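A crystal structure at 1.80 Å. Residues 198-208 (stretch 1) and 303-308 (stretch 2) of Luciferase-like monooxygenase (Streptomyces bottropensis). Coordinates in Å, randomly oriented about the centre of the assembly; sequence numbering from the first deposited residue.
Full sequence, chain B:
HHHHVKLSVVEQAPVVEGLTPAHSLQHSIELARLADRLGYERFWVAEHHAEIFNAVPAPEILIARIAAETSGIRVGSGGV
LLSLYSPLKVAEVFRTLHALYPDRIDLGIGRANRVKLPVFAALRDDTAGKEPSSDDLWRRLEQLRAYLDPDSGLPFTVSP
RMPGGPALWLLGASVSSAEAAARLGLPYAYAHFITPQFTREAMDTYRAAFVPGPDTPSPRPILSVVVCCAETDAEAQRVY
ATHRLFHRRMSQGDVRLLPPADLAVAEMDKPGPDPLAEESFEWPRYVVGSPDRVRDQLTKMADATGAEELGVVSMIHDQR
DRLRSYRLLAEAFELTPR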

# COMPACT_ATOMS: atom_id res chain seq x y z
N PHE B 198 -33.35 -2.94 4.12
CA PHE B 198 -33.50 -2.94 2.66
C PHE B 198 -32.80 -4.06 1.91
O PHE B 198 -32.70 -4.03 0.70
CB PHE B 198 -33.04 -1.58 2.12
CG PHE B 198 -33.85 -0.41 2.64
CD1 PHE B 198 -35.21 -0.35 2.42
CD2 PHE B 198 -33.24 0.67 3.25
CE1 PHE B 198 -35.97 0.72 2.87
CE2 PHE B 198 -33.99 1.76 3.69
CZ PHE B 198 -35.36 1.78 3.50
N THR B 199 -32.30 -5.06 2.63
CA THR B 199 -31.54 -6.12 2.00
C THR B 199 -32.28 -6.79 0.85
O THR B 199 -31.77 -6.90 -0.26
CB THR B 199 -31.14 -7.18 3.04
OG1 THR B 199 -30.44 -6.54 4.12
CG2 THR B 199 -30.24 -8.25 2.41
N ARG B 200 -33.49 -7.27 1.13
CA ARG B 200 -34.26 -7.95 0.10
C ARG B 200 -34.51 -7.06 -1.12
O ARG B 200 -34.26 -7.46 -2.26
CB ARG B 200 -35.57 -8.48 0.68
CG ARG B 200 -36.44 -9.19 -0.36
CD ARG B 200 -37.71 -9.68 0.28
NE ARG B 200 -37.52 -10.85 1.15
CZ ARG B 200 -37.43 -12.10 0.73
NH1 ARG B 200 -37.44 -12.40 -0.55
NH2 ARG B 200 -37.33 -13.08 1.60
N GLU B 201 -34.94 -5.84 -0.89
CA GLU B 201 -35.23 -4.92 -1.99
C GLU B 201 -33.98 -4.60 -2.80
O GLU B 201 -34.02 -4.57 -4.04
CB GLU B 201 -35.88 -3.61 -1.49
CG GLU B 201 -36.19 -2.61 -2.59
CD GLU B 201 -36.75 -1.28 -2.11
OE1 GLU B 201 -37.05 -1.12 -0.91
OE2 GLU B 201 -36.91 -0.38 -2.96
N ALA B 202 -32.88 -4.32 -2.10
CA ALA B 202 -31.63 -3.98 -2.76
C ALA B 202 -31.13 -5.09 -3.66
O ALA B 202 -30.78 -4.84 -4.80
CB ALA B 202 -30.56 -3.59 -1.74
N MSE B 203 -31.13 -6.32 -3.16
CA MSE B 203 -30.64 -7.44 -3.91
C MSE B 203 -31.59 -7.77 -5.07
O MSE B 203 -31.15 -8.14 -6.15
CB MSE B 203 -30.38 -8.63 -3.00
CG MSE B 203 -29.28 -8.29 -1.96
SE MSE B 203 -27.50 -8.32 -2.82
CE MSE B 203 -27.10 -10.22 -2.54
N ASP B 204 -32.89 -7.62 -4.84
CA ASP B 204 -33.89 -7.76 -5.96
C ASP B 204 -33.63 -6.73 -7.05
O ASP B 204 -33.59 -7.08 -8.23
CB ASP B 204 -35.31 -7.60 -5.42
CG ASP B 204 -35.82 -8.84 -4.69
OD1 ASP B 204 -35.18 -9.89 -4.79
OD2 ASP B 204 -36.88 -8.75 -4.02
N THR B 205 -33.46 -5.48 -6.64
CA THR B 205 -33.21 -4.36 -7.55
C THR B 205 -31.95 -4.53 -8.37
O THR B 205 -31.94 -4.31 -9.60
CB THR B 205 -33.15 -3.04 -6.78
OG1 THR B 205 -34.43 -2.80 -6.19
CG2 THR B 205 -32.81 -1.86 -7.68
N TYR B 206 -30.88 -4.96 -7.71
CA TYR B 206 -29.62 -5.24 -8.40
C TYR B 206 -29.82 -6.22 -9.55
O TYR B 206 -29.36 -5.98 -10.68
CB TYR B 206 -28.57 -5.81 -7.41
CG TYR B 206 -27.32 -6.27 -8.08
CD1 TYR B 206 -26.52 -5.37 -8.79
CD2 TYR B 206 -26.87 -7.56 -7.96
CE1 TYR B 206 -25.34 -5.77 -9.40
CE2 TYR B 206 -25.69 -7.97 -8.56
CZ TYR B 206 -24.93 -7.08 -9.27
OH TYR B 206 -23.76 -7.51 -9.86
N ARG B 207 -30.47 -7.33 -9.25
CA ARG B 207 -30.71 -8.37 -10.23
C ARG B 207 -31.66 -7.92 -11.33
O ARG B 207 -31.38 -8.15 -12.50
CB ARG B 207 -31.21 -9.64 -9.57
CG ARG B 207 -30.10 -10.39 -8.84
CD ARG B 207 -30.60 -11.60 -8.11
NE ARG B 207 -31.49 -11.20 -7.03
CZ ARG B 207 -32.25 -12.04 -6.35
NH1 ARG B 207 -32.20 -13.35 -6.62
NH2 ARG B 207 -33.03 -11.58 -5.39
N ALA B 208 -32.76 -7.29 -10.95
CA ALA B 208 -33.79 -6.85 -11.93
C ALA B 208 -33.27 -5.78 -12.92
O ALA B 208 -33.49 -5.90 -14.12
CB ALA B 208 -35.00 -6.34 -11.21
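Stretch 2 303-308: DATGAE

Stretch 2 brings the last turn of a helix, Asp303 to Thr305, and the loop that follows it against the side of the helix formed by residues 199-208. The chain approaches that helix from Asp303 to Thr305, turns aside at Gly306 and runs across it. The backbones come closest where the CA atoms of Met203 and Thr305 lie 5.4 Å apart. Helical geometry sets the contacts on stretch 1: Thr199, Arg200, Met203, Asp204 and Arg207 recur at intervals of three and four and so share one flank, whereas Glu201, Ala202, Thr205 and Ala208 lie out of reach. Along that flank Thr199 and Arg200 meet Thr305 and Ala304, Met203 meets Thr305 and Ala307, and Arg207 lies at the point where the helix of stretch 2 ends.

In stretch 2, Ala304 and Thr305 are helical, Thr305 with a phi of -96° and a psi of -11°. Gly306 then leaves the helix with phi/psi of 72/21, a positive phi that glycine adopts more readily than other residues. A second constraint acts here: an ideal CB on this residue would point toward stretch 1 and lie 2.4 Å from Arg207 NH1, a clash. Ala307 follows in an extended conformation, -68/131.

Met203, a selenomethionine, points its CA-to-CB bond toward stretch 2. Its three chi angles, all m, fold the flexible chain so that CE lies 3.7 Å from Thr305 CB and 4.0 Å from Ala307 CB. A long unbranched side chain suits this buried position, since it can bend to meet small neighbours. Thr305 has the p rotamer. Its CG2 lies 4.1 Å from Thr199 CG2, giving a methyl-to-methyl contact, while its OG1 accepts a weak hydrogen bond from Ala307 N at 3.4 Å, just beyond the glycine. Threonine suits both roles; Thr305 OG1 also lies 3.8 Å from Met203 CE.

Arg207 is the polar centre of the contact. Its chi angles of m, t, m and 169° carry the guanidinium to the end of the other helix, where backbone carbonyls lack the partners that a further helical turn would supply. NH2 donates a hydrogen bond to Ala304 O at 3.2 Å, with that oxygen near the plane of the group. Thr305 O instead lies over one face, 3.1 Å from Arg207 CZ; its proximity is therefore not hydrogen bonding, because the N-H bonds point elsewhere. The group is also held from its own helix: Arg207 NE donates to Met203 O at 3.2 Å, and Arg207 NH2 forms a salt bridge with Asp204 OD1 at 2.8 Å. Asp204, in the m rotamer, thus helps to orient the arginine.

Water extends this network. Water 2 accepts from Arg207 NH1 at 2.7 Å and donates to Asp303 O at 2.7 Å, while water 1 lies 2.9 Å from both Asp204 OD1 and Ala304 O. At the exposed margin, Arg200 starts sideways, but its t, t, m chain brings NH2 to 3.7 Å from Ala304 CB.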

# COMPACT_ATOMS: atom_id res chain seq x y z
N ASP B 303 -30.57 -17.68 -0.55
CA ASP B 303 -31.58 -18.10 -1.52
C ASP B 303 -32.43 -16.92 -1.93
O ASP B 303 -32.69 -16.71 -3.11
CB ASP B 303 -32.50 -19.19 -0.93
CG ASP B 303 -31.83 -20.52 -0.81
OD1 ASP B 303 -30.77 -20.74 -1.41
OD2 ASP B 303 -32.34 -21.38 -0.07
N ALA B 304 -32.86 -16.13 -0.94
CA ALA B 304 -33.75 -15.01 -1.20
C ALA B 304 -33.10 -13.90 -2.01
O ALA B 304 -33.77 -13.25 -2.81
CB ALA B 304 -34.30 -14.46 0.10
N THR B 305 -31.80 -13.66 -1.78
CA THR B 305 -31.12 -12.55 -2.39
C THR B 305 -30.38 -12.92 -3.66
O THR B 305 -29.90 -12.03 -4.35
CB THR B 305 -30.12 -11.94 -1.39
OG1 THR B 305 -29.21 -12.96 -0.95
CG2 THR B 305 -30.87 -11.34 -0.18
N GLY B 306 -30.25 -14.21 -3.94
CA GLY B 306 -29.45 -14.68 -5.06
C GLY B 306 -27.96 -14.54 -4.82
O GLY B 306 -27.19 -14.58 -5.75
N ALA B 307 -27.56 -14.44 -3.56
CA ALA B 307 -26.15 -14.27 -3.22
C ALA B 307 -25.36 -15.55 -3.58
O ALA B 307 -25.78 -16.64 -3.24
CB ALA B 307 -25.98 -13.94 -1.76
N GLU B 308 -24.25 -15.37 -4.28
CA GLU B 308 -23.33 -16.44 -4.62
C GLU B 308 -22.35 -16.75 -3.47
O GLU B 308 -21.87 -17.89 -3.32
CB GLU B 308 -22.52 -16.01 -5.85
CG GLU B 308 -23.35 -15.67 -7.08
CD GLU B 308 -22.52 -15.14 -8.24
OE1 GLU B 308 -21.31 -14.89 -8.04
OE2 GLU B 308 -23.06 -14.98 -9.34
O HOH W 1 -33.55 -10.43 -2.40
O HOH W 2 -33.56 -15.29 -5.24